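PDB 3GBH: NAD(P)H-flavin oxidoreductase from Staphylococcus epidermidis ATCC 12228, which probably uses a bound flavin mononucleotide to carry electrons from NADH or NADPH to an acceptor, as a member of the nitroreductase family. Local coordinates for the interface of chains A and B and the interface of chains A and C. Sequence-based numbering; all coordinates share one arbitrary frame. Chains: chain A/B/C, NAD(P)H-flavin oxidoreductase.

Contact 1: the interface of chains A and B. Residues chain A 204, 208-210; chain B 43, 54-56, 97.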
# COMPACT_ATOMS: atom_id res chain seq x y z
N LEU A 204 -3.77 30.04 20.55
CA LEU A 204 -3.76 30.72 21.82
C LEU A 204 -2.82 30.04 22.81
O LEU A 204 -2.68 28.81 22.80
CB LEU A 204 -5.17 30.69 22.41
CG LEU A 204 -6.24 31.52 21.71
CD1 LEU A 204 -7.63 31.17 22.21
CD2 LEU A 204 -5.95 32.96 21.95
N ASP A 208 -4.85 30.68 28.35
CA ASP A 208 -6.09 31.38 27.97
C ASP A 208 -7.26 30.44 27.67
O ASP A 208 -8.35 30.90 27.42
CB ASP A 208 -5.86 32.22 26.71
CG ASP A 208 -4.92 33.38 26.95
OD1 ASP A 208 -4.74 33.80 28.12
OD2 ASP A 208 -4.35 33.87 25.95
N VAL A 209 -7.04 29.13 27.66
CA VAL A 209 -8.11 28.20 27.37
C VAL A 209 -8.25 27.05 28.37
O VAL A 209 -9.23 26.31 28.28
CB VAL A 209 -7.99 27.61 25.94
CG1 VAL A 209 -7.92 28.76 24.89
CG2 VAL A 209 -6.81 26.67 25.79
N ARG A 210 -7.31 26.88 29.30
CA ARG A 210 -7.43 25.86 30.34
C ARG A 210 -7.15 26.44 31.72
O ARG A 210 -6.35 27.37 31.89
CB ARG A 210 -6.51 24.64 30.06
CG ARG A 210 -5.04 24.90 30.23
CD ARG A 210 -4.52 24.40 31.55
NE ARG A 210 -3.11 24.73 31.75
CZ ARG A 210 -2.65 25.90 32.16
NH1 ARG A 210 -3.46 26.93 32.35
NH2 ARG A 210 -1.35 26.07 32.32
N THR B 43 -4.90 21.30 21.37
CA THR B 43 -5.43 22.57 20.86
C THR B 43 -4.79 22.98 19.53
O THR B 43 -5.11 24.04 18.99
CB THR B 43 -5.25 23.69 21.89
OG1 THR B 43 -3.87 23.78 22.24
CG2 THR B 43 -6.11 23.40 23.12
N TRP B 54 -12.92 26.55 22.52
CA TRP B 54 -12.92 25.56 23.59
C TRP B 54 -12.34 26.15 24.85
O TRP B 54 -11.37 26.92 24.81
CB TRP B 54 -12.12 24.33 23.21
CG TRP B 54 -10.85 24.62 22.45
CD1 TRP B 54 -9.73 25.21 22.93
CD2 TRP B 54 -10.61 24.35 21.06
NE1 TRP B 54 -8.78 25.29 21.95
CE2 TRP B 54 -9.30 24.79 20.78
CE3 TRP B 54 -11.36 23.78 20.04
CZ2 TRP B 54 -8.73 24.68 19.52
CZ3 TRP B 54 -10.81 23.67 18.78
CH2 TRP B 54 -9.52 24.10 18.53
N ARG B 55 -12.92 25.75 25.99
CA ARG B 55 -12.44 26.17 27.32
C ARG B 55 -12.44 24.94 28.22
O ARG B 55 -13.48 24.32 28.41
CB ARG B 55 -13.37 27.23 27.90
CG ARG B 55 -13.56 28.46 26.99
CD ARG B 55 -12.29 29.30 26.79
NE ARG B 55 -12.61 30.46 25.95
CZ ARG B 55 -12.34 30.57 24.66
NH1 ARG B 55 -11.67 29.62 24.00
NH2 ARG B 55 -12.72 31.65 24.02
N ILE B 56 -11.29 24.61 28.79
CA ILE B 56 -11.12 23.36 29.55
C ILE B 56 -11.03 23.65 31.06
O ILE B 56 -10.09 24.31 31.51
CB ILE B 56 -9.86 22.60 29.10
CG1 ILE B 56 -9.87 22.38 27.58
CG2 ILE B 56 -9.77 21.24 29.89
CD1 ILE B 56 -8.58 21.75 27.03
N LYS B 97 -12.04 36.92 21.29
CA LYS B 97 -10.58 36.66 21.18
C LYS B 97 -10.00 36.85 19.78
O LYS B 97 -8.80 36.59 19.54
CB LYS B 97 -10.25 35.24 21.69
CG LYS B 97 -10.48 35.08 23.24
CD LYS B 97 -9.77 33.87 23.79
CE LYS B 97 -10.10 33.63 25.27
NZ LYS B 97 -9.78 34.77 26.12
O HOH W 1 -4.13 26.67 23.03
O HOH W 2 -9.56 33.15 28.62
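The C-terminal arm of a nitroreductase-family subunit, wrapped over its dimer partner, ends in a short strand that extends a sheet of the other chain. A:Arg210 pairs in parallel with B:Ile56, and the peptide N of B:Ile56 donates to A:Val209 O at 2.7 Å, almost straight at the hydrogen (171°) and nearly along the C=O axis. Alongside this bond, A:Arg210 CB lies against B:Ile56 CB. A:Val209, which buries more surface than any other residue of the patch, turns CB and CG1 toward the carbonyl of B:Trp54, with CB 3.6 Å from B:Trp54 O. That same oxygen takes a hydrogen bond from B:Arg55 NH1, the donor standing above the carbonyl plane. This intrachain bond holds the guanidinium where NH1 meets A:Val209 CG1 and B:Lys97 CE sits over one face. B:Lys97, extended until a bend at chi4 (-57°), crosses A:Leu204 at about a right angle, B:Lys97 CD to A:Leu204 CD1 at 3.8 Å. Its NZ reaches A:Asp208 O through a water, and a second water joins A:Leu204 O to B:Thr43 OG1. The arm thus runs from loop through the 3-10 helix 206-208 into strand 210-212, which aligns with the partner's strand 54-59.

Contact 2: the interface of chains A and C. Residues chain A 2-5; chain C 177-179, 183.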
# COMPACT_ATOMS: atom_id res chain seq x y z
N MSE A 2 14.29 2.57 -3.79
CA MSE A 2 12.89 2.02 -3.83
C MSE A 2 11.76 2.97 -3.27
O MSE A 2 11.78 3.52 -2.17
CB MSE A 2 12.80 0.59 -3.23
CG MSE A 2 14.09 -0.34 -3.29
SE MSE A 2 14.80 -1.14 -4.99
CE MSE A 2 15.47 -2.83 -4.29
N GLN A 3 10.76 3.17 -4.13
CA GLN A 3 9.65 4.10 -3.83
C GLN A 3 8.66 3.43 -2.89
O GLN A 3 8.07 2.41 -3.21
CB GLN A 3 8.95 4.56 -5.10
CG GLN A 3 8.00 5.72 -4.92
CD GLN A 3 7.35 6.15 -6.23
OE1 GLN A 3 8.03 6.56 -7.13
NE2 GLN A 3 6.04 6.04 -6.33
N LYS A 4 8.47 4.03 -1.72
CA LYS A 4 7.66 3.42 -0.69
C LYS A 4 6.28 4.01 -0.67
O LYS A 4 6.06 5.07 -1.21
CB LYS A 4 8.29 3.61 0.69
CG LYS A 4 9.75 3.24 0.81
CD LYS A 4 10.04 1.75 0.66
CE LYS A 4 11.52 1.45 0.97
NZ LYS A 4 11.78 0.11 1.58
N LEU A 5 5.36 3.28 -0.06
CA LEU A 5 4.09 3.86 0.38
C LEU A 5 4.39 5.01 1.32
O LEU A 5 5.26 4.89 2.17
CB LEU A 5 3.28 2.85 1.17
CG LEU A 5 2.49 1.78 0.45
CD1 LEU A 5 1.64 1.03 1.48
CD2 LEU A 5 1.63 2.42 -0.63
N GLY C 177 5.77 -2.55 2.27
CA GLY C 177 5.96 -1.10 2.24
C GLY C 177 6.34 -0.47 0.90
O GLY C 177 6.64 0.71 0.86
N TYR C 178 6.32 -1.23 -0.18
CA TYR C 178 6.61 -0.71 -1.52
C TYR C 178 5.35 -0.17 -2.16
O TYR C 178 4.27 -0.64 -1.87
CB TYR C 178 7.16 -1.81 -2.42
CG TYR C 178 8.58 -2.29 -2.12
CD1 TYR C 178 9.28 -1.84 -1.00
CD2 TYR C 178 9.19 -3.21 -2.94
CE1 TYR C 178 10.57 -2.30 -0.72
CE2 TYR C 178 10.50 -3.67 -2.67
CZ TYR C 178 11.17 -3.21 -1.56
OH TYR C 178 12.44 -3.66 -1.30
N ASP C 179 5.51 0.80 -3.05
CA ASP C 179 4.37 1.42 -3.73
C ASP C 179 3.83 0.47 -4.78
O ASP C 179 4.48 0.26 -5.82
CB ASP C 179 4.85 2.72 -4.39
CG ASP C 179 3.72 3.55 -4.98
OD1 ASP C 179 2.64 3.04 -5.29
OD2 ASP C 179 3.93 4.76 -5.13
N TYR C 183 5.39 -0.77 -8.49
CA TYR C 183 6.09 -2.04 -8.48
C TYR C 183 5.16 -3.24 -8.50
O TYR C 183 4.28 -3.37 -7.64
CB TYR C 183 6.97 -2.12 -7.24
CG TYR C 183 8.01 -1.02 -7.13
CD1 TYR C 183 9.09 -0.98 -7.97
CD2 TYR C 183 7.90 -0.03 -6.16
CE1 TYR C 183 10.04 0.04 -7.86
CE2 TYR C 183 8.85 1.00 -6.04
CZ TYR C 183 9.92 1.03 -6.89
OH TYR C 183 10.86 2.05 -6.77
O HOH W 3 4.44 6.39 -2.96
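The N-terminal loop of chain A, residues 2 to 5, lies along the loop that joins helix 172-176 to strand 183-192 of chain C, and touches the start of that strand. Between these two nitroreductase-family subunits, whose pairing may belong to the crystal only, the backbones form an antiparallel beta bridge, A:Lys4 with C:Tyr178. C:Asp179 N donates to A:Gln3 O at 3.0 Å, in the carbonyl plane, whereas A:Leu5 N donates to C:Gly177 O from above the carbonyl plane, also at 3.0 Å. Side chains reinforce the bridge at its A:Gln3 end. With CG anti to the backbone N (chi1 -168°) and the chain extended beyond it, A:Gln3 runs side by side with C:Asp179, pointing the same way. NE2 of the A:Gln3 amide donates to the carboxylate oxygen OD2 of C:Asp179 at 2.7 Å; the acceptor lies in the amide plane, but the amide nitrogen stands above the carboxylate plane, the two planes being 58° apart. OD2 also meets a water that reaches A:Lys4 O. C:Tyr183 comes edge-on, A:Gln3 CA lying in its ring plane, and its phenol OH accepts the peptide N-H of A:Gln3 at 2.9 Å, nearly straight (170° at H). CE2 of the C:Tyr183 ring packs against A:Gln3 CB at 3.7 Å. A:Lys4, bent at chi2 and chi4, lies beside C:Tyr178, its terminal amine nitrogen NZ 3.5 Å from C:Tyr178 CE1.

Contact 3: the interface of chains A and B. Residues chain A 43-46, 50, 52; chain B 18, 148, 163, 201-203.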
# COMPACT_ATOMS: atom_id res chain seq x y z
N THR A 43 -13.71 5.37 12.23
CA THR A 43 -14.93 4.94 12.94
C THR A 43 -14.66 4.11 14.21
O THR A 43 -15.59 3.75 14.93
CB THR A 43 -15.90 4.24 12.00
OG1 THR A 43 -15.27 3.09 11.40
CG2 THR A 43 -16.36 5.20 10.88
N LYS A 44 -13.38 3.87 14.52
CA LYS A 44 -13.00 3.37 15.84
C LYS A 44 -13.17 4.43 16.93
O LYS A 44 -12.99 4.15 18.13
CB LYS A 44 -11.57 2.81 15.81
CG LYS A 44 -11.43 1.55 15.00
CD LYS A 44 -9.99 1.04 14.89
CE LYS A 44 -9.37 0.62 16.23
NZ LYS A 44 -10.23 -0.36 16.95
N ALA A 45 -13.50 5.65 16.53
CA ALA A 45 -13.81 6.73 17.47
C ALA A 45 -14.94 6.36 18.42
O ALA A 45 -15.80 5.51 18.09
CB ALA A 45 -14.18 7.99 16.71
N PRO A 46 -14.94 6.98 19.60
CA PRO A 46 -16.01 6.74 20.57
C PRO A 46 -17.25 7.53 20.19
O PRO A 46 -17.16 8.53 19.46
CB PRO A 46 -15.41 7.26 21.87
CG PRO A 46 -14.50 8.40 21.41
CD PRO A 46 -13.96 7.96 20.08
N ASN A 50 -22.11 4.08 22.21
CA ASN A 50 -21.62 3.35 21.04
C ASN A 50 -22.61 3.30 19.88
O ASN A 50 -22.60 2.34 19.10
CB ASN A 50 -21.17 1.94 21.43
CG ASN A 50 -20.24 1.30 20.40
OD1 ASN A 50 -19.45 1.98 19.76
ND2 ASN A 50 -20.34 -0.03 20.26
N GLN A 52 -22.87 5.35 17.27
CA GLN A 52 -22.22 5.53 15.98
C GLN A 52 -23.12 6.21 14.95
O GLN A 52 -23.40 5.64 13.88
CB GLN A 52 -21.74 4.17 15.44
CG GLN A 52 -20.69 3.50 16.29
CD GLN A 52 -20.62 2.02 16.03
OE1 GLN A 52 -20.13 1.59 14.98
NE2 GLN A 52 -21.10 1.20 16.99
N ARG B 18 -6.88 3.41 22.18
CA ARG B 18 -7.81 4.42 22.70
C ARG B 18 -9.17 3.74 22.94
O ARG B 18 -9.91 3.47 22.00
CB ARG B 18 -7.96 5.57 21.69
CG ARG B 18 -8.44 6.92 22.24
CD ARG B 18 -9.89 6.91 22.75
NE ARG B 18 -10.81 6.31 21.76
CZ ARG B 18 -11.92 5.66 22.10
NH1 ARG B 18 -12.28 5.57 23.38
NH2 ARG B 18 -12.66 5.06 21.17
N MSE B 148 -11.14 14.88 20.69
CA MSE B 148 -10.63 13.63 20.14
C MSE B 148 -9.11 13.66 20.15
O MSE B 148 -8.46 12.72 20.55
CB MSE B 148 -11.13 13.42 18.70
CG MSE B 148 -10.72 12.09 18.12
SE MSE B 148 -11.76 10.61 18.87
CE MSE B 148 -10.37 9.73 19.94
N PRO B 163 -14.66 9.50 27.66
CA PRO B 163 -15.53 10.65 27.37
C PRO B 163 -16.89 10.43 27.98
O PRO B 163 -17.38 9.31 27.99
CB PRO B 163 -15.56 10.70 25.84
CG PRO B 163 -15.31 9.29 25.41
CD PRO B 163 -14.44 8.66 26.47
N SER B 201 -15.16 -3.08 22.27
CA SER B 201 -16.49 -2.75 21.76
C SER B 201 -16.53 -2.95 20.26
O SER B 201 -15.48 -3.09 19.64
CB SER B 201 -16.86 -1.33 22.11
OG SER B 201 -15.85 -0.43 21.71
N VAL B 202 -17.73 -3.06 19.69
CA VAL B 202 -17.87 -3.34 18.27
C VAL B 202 -18.15 -2.06 17.50
O VAL B 202 -18.60 -1.04 18.07
CB VAL B 202 -19.00 -4.36 17.92
CG1 VAL B 202 -18.63 -5.76 18.42
CG2 VAL B 202 -20.38 -3.86 18.42
N ARG B 203 -17.87 -2.12 16.20
CA ARG B 203 -18.24 -1.05 15.29
C ARG B 203 -19.03 -1.65 14.12
O ARG B 203 -18.84 -2.81 13.76
CB ARG B 203 -17.02 -0.29 14.80
CG ARG B 203 -16.27 0.46 15.88
CD ARG B 203 -17.09 1.60 16.48
NE ARG B 203 -16.32 2.39 17.42
CZ ARG B 203 -16.06 2.01 18.67
NH1 ARG B 203 -16.52 0.86 19.15
NH2 ARG B 203 -15.34 2.78 19.47
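Polar contacts dominate this part of the dimer interface, where residues of the FMN pocket from both subunits meet: B:Arg18, B:Pro163, B:Ser201 and B:Arg203 face A:Pro46 and A:Asn50. The guanidinium of B:Arg18 gives NH2 to A:Lys44 O at 3.2 Å, the bond lying in both the carbonyl and guanidinium planes. B:Arg203, bent at chi2 (-66°), points its guanidinium at the carbonyls after helix 32-42; its NH2 donates to A:Ala45 O at 3.1 Å from above the carbonyl plane, and weak bonds run from its NE to A:Thr43 O and from NH2 to A:Lys44 O. B:Arg203 NH1 holds B:Ser201 OG at 2.9 Å and also B:Val202 O, fixing the group's rotation. A:Asn50 ND2 donates to B:Val202 O at 3.0 Å, in the carbonyl plane, so this oxygen accepts from both A:Asn50 ND2 and B:Arg203 NH1. A:Gln52 NE2 ties back to A:Asn50 O.

Apolar packing centres on A:Pro46. A:Pro46 CD lies over one face of the B:Arg18 guanidinium and meets SE of B:Met148, a selenomethionine, tip to tip at 3.6 Å. The amide carbon CD of A:Gln52 packs obliquely against the CD methylene of B:Arg203.

A polar approach without a bond closes the patch: A:Asn50 OD1 sits over one guanidinium face of B:Arg203, 3.2 Å from B:Arg203 NH1.

Contacts 1 and 3 belong to the same two-fold interface of chains A and B, their C-alpha centres about 25 Å apart. Thr43 serves both, from chain B in contact 1 and from chain A in contact 3. In each copy residues 201-203 run directly into Leu204, where the arm of contact 1 begins; chain B supplies the former here, chain A the latter. The swapped arm and the shared flavin pockets may therefore depend on one another, as expected of a nitroreductase-family dimer. Contact 2, about 42 Å from contact 1 and 32 Å from contact 3 between C-alpha centres, joins chains A and C and may link dimers in the deposited tetramer.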